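One contact in two related proteins. Structure 1 is endo-beta-1,4-glucanase from Ampullaria crossean, which probably hydrolyses internal beta-1,4-glucosidic linkages in cellulose, acting as a family 45 endoglucanase: PDB 5XBU (chain A, 1.00 Å), residues 85-90 and 157-162. Structure 2 is endoglucanase from Mytilus edulis: PDB 1WC2 (chain B, 1.20 Å), residues 76-81 and 147-152. Structure 2 is superposed on structure 1 by the backbone atoms of these residues (RMSD 0.22 Å); each is numbered along its deposited sequence.

Structure 1 (5XBU); sequences TPTGGF and NPEVTW.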
loop_
_atom_site.group_PDB
_atom_site.type_symbol
_atom_site.label_atom_id
_atom_site.label_comp_id
_atom_site.label_asym_id
_atom_site.label_seq_id
_atom_site.Cartn_x
_atom_site.Cartn_y
_atom_site.Cartn_z
ATOM N N THR A 85 7.165 4.028 7.120
ATOM C CA THR A 85 8.243 3.951 8.098
ATOM C C THR A 85 7.927 2.869 9.111
ATOM O O THR A 85 6.942 3.000 9.850
ATOM C CB THR A 85 8.435 5.279 8.818
ATOM O OG1 THR A 85 8.632 6.335 7.887
ATOM C CG2 THR A 85 9.638 5.234 9.745
ATOM N N PRO A 86 8.711 1.795 9.187
ATOM C CA PRO A 86 8.429 0.770 10.196
ATOM C C PRO A 86 8.449 1.345 11.606
ATOM O O PRO A 86 9.302 2.168 11.948
ATOM C CB PRO A 86 9.562 -0.252 10.018
ATOM C CG PRO A 86 9.960 -0.064 8.553
ATOM C CD PRO A 86 9.859 1.417 8.328
ATOM N N THR A 87 7.543 0.832 12.446
ATOM C CA THR A 87 7.542 1.152 13.873
ATOM C C THR A 87 8.354 0.145 14.692
ATOM O O THR A 87 8.651 0.416 15.859
ATOM C CB THR A 87 6.102 1.110 14.395
ATOM O OG1 THR A 87 5.640 -0.227 14.177
ATOM C CG2 THR A 87 5.221 2.143 13.722
ATOM N N GLY A 88 8.647 -1.019 14.136
ATOM C CA GLY A 88 9.098 -2.171 14.892
ATOM C C GLY A 88 8.011 -3.169 15.204
ATOM O O GLY A 88 8.296 -4.262 15.694
ATOM N N GLY A 89 6.764 -2.789 14.970
ATOM C CA GLY A 89 5.642 -3.650 15.234
ATOM C C GLY A 89 5.281 -4.543 14.067
ATOM O O GLY A 89 5.809 -4.421 12.959
ATOM N N PHE A 90 4.324 -5.423 14.337
ATOM C CA PHE A 90 3.770 -6.386 13.394
ATOM C C PHE A 90 2.576 -7.037 14.077
ATOM O O PHE A 90 2.420 -6.952 15.300
ATOM C CB PHE A 90 4.811 -7.422 12.945
ATOM C CG PHE A 90 5.391 -8.196 14.091
ATOM C CD1 PHE A 90 6.456 -7.680 14.803
ATOM C CD2 PHE A 90 4.840 -9.405 14.465
ATOM C CE1 PHE A 90 6.998 -8.392 15.866
ATOM C CE2 PHE A 90 5.371 -10.119 15.544
ATOM C CZ PHE A 90 6.448 -9.609 16.222
ATOM N N ASN A 157 5.757 -8.216 6.618
ATOM C CA ASN A 157 4.506 -7.571 6.983
ATOM C C ASN A 157 4.651 -6.561 8.128
ATOM O O ASN A 157 3.860 -6.581 9.074
ATOM C CB ASN A 157 3.433 -8.594 7.326
ATOM C CG ASN A 157 3.165 -9.597 6.255
ATOM O OD1 ASN A 157 3.574 -9.443 5.112
ATOM N ND2 ASN A 157 2.423 -10.650 6.623
ATOM N N PRO A 158 5.621 -5.656 8.065
ATOM C CA PRO A 158 5.787 -4.740 9.197
ATOM C C PRO A 158 4.612 -3.789 9.334
ATOM O O PRO A 158 4.003 -3.346 8.350
ATOM C CB PRO A 158 7.050 -3.957 8.839
ATOM C CG PRO A 158 7.085 -4.004 7.325
ATOM C CD PRO A 158 6.601 -5.375 7.007
ATOM N N GLU A 159 4.362 -3.409 10.579
ATOM C CA GLU A 159 3.562 -2.235 10.912
ATOM C C GLU A 159 4.351 -0.980 10.566
ATOM O O GLU A 159 5.559 -0.900 10.833
ATOM C CB GLU A 159 3.286 -2.268 12.427
ATOM C CG GLU A 159 2.405 -1.155 12.952
ATOM C CD GLU A 159 2.262 -1.263 14.472
ATOM O OE1 GLU A 159 1.126 -1.454 14.969
ATOM O OE2 GLU A 159 3.301 -1.148 15.163
ATOM N N VAL A 160 3.683 0.009 9.966
ATOM C CA VAL A 160 4.361 1.227 9.553
ATOM C C VAL A 160 3.498 2.428 9.919
ATOM O O VAL A 160 2.282 2.313 10.081
ATOM C CB VAL A 160 4.643 1.243 8.029
ATOM C CG1 VAL A 160 5.495 0.028 7.626
ATOM C CG2 VAL A 160 3.328 1.229 7.229
ATOM N N THR A 161 4.129 3.592 10.007
ATOM C CA THR A 161 3.405 4.839 9.845
ATOM C C THR A 161 3.424 5.225 8.367
ATOM O O THR A 161 4.345 4.854 7.633
ATOM C CB THR A 161 3.949 5.972 10.714
ATOM O OG1 THR A 161 5.320 6.235 10.406
ATOM C CG2 THR A 161 3.783 5.646 12.204
ATOM N N TRP A 162 2.378 5.936 7.923
ATOM C CA TRP A 162 2.243 6.224 6.504
ATOM C C TRP A 162 1.905 7.689 6.285
ATOM O O TRP A 162 1.184 8.317 7.074
ATOM C CB TRP A 162 1.186 5.310 5.837
ATOM C CG TRP A 162 -0.250 5.761 5.998
ATOM C CD1 TRP A 162 -1.110 5.594 7.055
ATOM C CD2 TRP A 162 -1.001 6.480 5.005
ATOM N NE1 TRP A 162 -2.313 6.177 6.787
ATOM C CE2 TRP A 162 -2.270 6.731 5.540
ATOM C CE3 TRP A 162 -0.710 6.937 3.713
ATOM C CZ2 TRP A 162 -3.253 7.391 4.826
ATOM C CZ3 TRP A 162 -1.673 7.575 3.007
ATOM C CH2 TRP A 162 -2.939 7.810 3.573
HETATM O O HOH W 1 6.350 7.531 6.918
HETATM O O HOH W 2 7.597 -2.498 11.874
#
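Thr87 and Glu159 meet beside the pairing of strand 81-86 with the antiparallel strand 160-165, in the double-psi beta-barrel domain of a family 45 endoglucanase. Thr87 OG1 donates at 2.7 Å to Glu159 OE2, which receives it on its anti lone pair, away from the other carboxylate oxygen. The same hydroxyl accepts from Gly89 N at 2.9 Å, an ST turn; chi1 of 61° places OG1 between backbone N and carbonyl carbon, where it serves both partners. Two backbone hydrogen bonds flank this link: Thr87 N to Glu159 O at 3.1 Å, and Glu159 N to Gly89 O. A water bridges Gly88 N, Gly89 O and Glu159 O. Along the strands, Thr85 and Thr161 form an antiparallel hydrogen-bonded pair, while Val160 CB lies 3.4 Å from Thr85 O. Pro86 points away from the other segment, yet its CB comes 4.1 Å from Glu159 O. Phe90 CB approaches Asn157 O at 4.1 Å, its ring leading away. Farther out, Tyr137 OH and the backbone N of Leu8 and Cys9 hold the Glu159 carboxylate, and Val160 packs on Leu84.

How the two compare
The CA atoms coincide within the error, and the bonds joining Thr87(A) to Glu159(A) and Gly89(A) recur between Thr78(B), Glu149(B) and Gly80(B). The bridging water also stands at the same place. Three side chains are exchanged. From Pro86(A) to Thr77(B) the proline ring gives way to a branched side chain: CD of Pro86(A) has no counterpart, CG2 of Thr77(B) falls near CG of Pro86(A), 0.9 Å apart after superposition, and OG1 of Thr77(B) comes as a new polar atom. The polar atom of this buried residue is hydrogen-bonded, to Arg90(B) O and Leu93(B) N. CB keeps its approach to the carbonyl of the glutamate, 4.1 Å from Pro86(A) CB to Glu159(A) O and 4.2 Å from Thr77(B) CB to Glu149(B) O. From Val160(A) to Thr150(B) the outline stays and the chemistry changes: OG1 of Thr150(B) replaces CG2 of Val160(A), 0.4 Å apart after superposition, and is hydrogen-bonded to Ala17(B) O. The other methyls, CG1 of Val160(A) and CG2 of Thr150(B), lie 0.5 Å apart. From Phe90(A) to Tyr81(B) the ring stays, with chi1 58° against 60° and the CZ atoms of Phe90(A) and Tyr81(B) 0.5 Å apart; what comes is the hydroxyl OH of Tyr81(B), which extends the ring at its far end.

Structure 2 (1WC2); sequences TTTGGY and NPETTW.
Hydroxyl to carboxylate, Thr78 OG1 donates at 2.7 Å to Glu149 OE1, which receives it on its anti lone pair, away from the other carboxylate oxygen. The same hydroxyl accepts from Gly80 N at 3.0 Å, an ST turn; chi1 of 64° places OG1 between backbone N and carbonyl carbon, where both partners can be served. Two backbone hydrogen bonds flank this link: Thr78 N to Glu149 O at 3.1 Å, and Glu149 N to Gly80 O. A water bridges Gly79 N, Gly80 O and Glu149 O. Thr76 and Thr151 form an antiparallel hydrogen-bonded pair, while Thr150 CB lies 3.4 Å from Thr76 O. Thr77 points away from the other segment, yet its CB comes 4.2 Å from Glu149 O; Thr77 OG1 is hydrogen-bonded to Arg90 O and Leu93 N. Tyr81 CB approaches Asn147 O at 4.0 Å, its ring leading away. In the second shell, Tyr127 OH and the backbone N of Lys3 and Cys4 hold the Glu149 carboxylate. Thr150 packs on Leu75, and OG1 of the buried Thr150 is satisfied by a hydrogen bond to Ala17 O.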
loop_
_atom_site.group_PDB
_atom_site.type_symbol
_atom_site.label_atom_id
_atom_site.label_comp_id
_atom_site.label_asym_id
_atom_site.label_seq_id
_atom_site.Cartn_x
_atom_site.Cartn_y
_atom_site.Cartn_z
ATOM N N THR B 76 7.154 4.023 7.054
ATOM C CA THR B 76 8.211 3.943 8.060
ATOM C C THR B 76 7.850 2.856 9.067
ATOM O O THR B 76 6.747 2.858 9.615
ATOM C CB THR B 76 8.362 5.308 8.762
ATOM O OG1 THR B 76 8.720 6.303 7.790
ATOM C CG2 THR B 76 9.499 5.266 9.794
ATOM N N THR B 77 8.765 1.922 9.331
ATOM C CA THR B 77 8.457 0.825 10.249
ATOM C C THR B 77 8.384 1.326 11.686
ATOM O O THR B 77 9.178 2.179 12.108
ATOM C CB THR B 77 9.495 -0.307 10.157
ATOM O OG1 THR B 77 10.795 0.215 10.470
ATOM C CG2 THR B 77 9.555 -0.891 8.741
ATOM N N THR B 78 7.412 0.823 12.438
ATOM C CA THR B 78 7.317 1.114 13.866
ATOM C C THR B 78 8.206 0.195 14.704
ATOM O O THR B 78 8.495 0.511 15.859
ATOM C CB THR B 78 5.889 0.939 14.384
ATOM O OG1 THR B 78 5.516 -0.441 14.245
ATOM C CG2 THR B 78 4.873 1.793 13.602
ATOM N N GLY B 79 8.611 -0.937 14.128
ATOM C CA GLY B 79 9.227 -2.028 14.861
ATOM C C GLY B 79 8.255 -3.167 15.164
ATOM O O GLY B 79 8.691 -4.263 15.538
ATOM N N GLY B 80 6.949 -2.919 15.035
ATOM C CA GLY B 80 5.923 -3.915 15.321
ATOM C C GLY B 80 5.425 -4.672 14.101
ATOM O O GLY B 80 5.903 -4.488 12.984
ATOM N N TYR B 81 4.444 -5.530 14.348
ATOM C CA TYR B 81 3.843 -6.402 13.348
ATOM C C TYR B 81 2.608 -7.043 13.996
ATOM O O TYR B 81 2.499 -7.095 15.220
ATOM C CB TYR B 81 4.849 -7.467 12.863
ATOM C CG TYR B 81 5.371 -8.379 13.959
ATOM C CD1 TYR B 81 4.752 -9.603 14.229
ATOM C CD2 TYR B 81 6.473 -8.022 14.735
ATOM C CE1 TYR B 81 5.218 -10.449 15.238
ATOM C CE2 TYR B 81 6.947 -8.873 15.755
ATOM C CZ TYR B 81 6.315 -10.077 15.987
ATOM O OH TYR B 81 6.772 -10.923 16.975
ATOM N N ASN B 147 5.786 -8.220 6.620
ATOM C CA ASN B 147 4.528 -7.548 6.956
ATOM C C ASN B 147 4.644 -6.573 8.132
ATOM O O ASN B 147 3.871 -6.637 9.106
ATOM C CB ASN B 147 3.434 -8.586 7.213
ATOM C CG ASN B 147 3.249 -9.523 6.042
ATOM O OD1 ASN B 147 3.762 -9.264 4.951
ATOM N ND2 ASN B 147 2.497 -10.593 6.249
ATOM N N PRO B 148 5.589 -5.635 8.062
ATOM C CA PRO B 148 5.764 -4.715 9.187
ATOM C C PRO B 148 4.543 -3.822 9.410
ATOM O O PRO B 148 3.850 -3.455 8.466
ATOM C CB PRO B 148 6.951 -3.850 8.739
ATOM C CG PRO B 148 6.891 -3.881 7.260
ATOM C CD PRO B 148 6.487 -5.285 6.942
ATOM N N GLU B 149 4.313 -3.472 10.668
ATOM C CA GLU B 149 3.447 -2.344 11.030
ATOM C C GLU B 149 4.170 -1.039 10.657
ATOM O O GLU B 149 5.374 -0.915 10.906
ATOM C CB GLU B 149 3.168 -2.386 12.533
ATOM C CG GLU B 149 2.222 -1.329 13.073
ATOM C CD GLU B 149 2.108 -1.402 14.585
ATOM O OE1 GLU B 149 3.172 -1.328 15.257
ATOM O OE2 GLU B 149 0.962 -1.536 15.096
ATOM N N THR B 150 3.457 -0.060 10.100
ATOM C CA THR B 150 4.089 1.169 9.622
ATOM C C THR B 150 3.297 2.411 9.995
ATOM O O THR B 150 2.113 2.323 10.327
ATOM C CB THR B 150 4.240 1.160 8.077
ATOM O OG1 THR B 150 2.951 1.229 7.440
ATOM C CG2 THR B 150 4.964 -0.104 7.572
ATOM N N THR B 151 3.960 3.571 9.902
ATOM C CA THR B 151 3.268 4.851 9.750
ATOM C C THR B 151 3.465 5.317 8.304
ATOM O O THR B 151 4.440 4.943 7.647
ATOM C CB THR B 151 3.761 5.917 10.761
ATOM O OG1 THR B 151 5.186 6.051 10.668
ATOM C CG2 THR B 151 3.443 5.482 12.193
ATOM N N TRP B 152 2.535 6.126 7.797
ATOM C CA TRP B 152 2.464 6.412 6.362
ATOM C C TRP B 152 2.229 7.897 6.081
ATOM O O TRP B 152 1.614 8.620 6.876
ATOM C CB TRP B 152 1.381 5.560 5.693
ATOM C CG TRP B 152 -0.015 5.917 6.086
ATOM C CD1 TRP B 152 -0.696 5.480 7.176
ATOM C CD2 TRP B 152 -0.923 6.739 5.350
ATOM N NE1 TRP B 152 -1.963 6.007 7.191
ATOM C CE2 TRP B 152 -2.135 6.775 6.067
ATOM C CE3 TRP B 152 -0.839 7.448 4.145
ATOM C CZ2 TRP B 152 -3.251 7.488 5.614
ATOM C CZ3 TRP B 152 -1.941 8.154 3.696
ATOM C CH2 TRP B 152 -3.129 8.167 4.429
HETATM O O HOH W 3 7.469 -2.391 11.826
#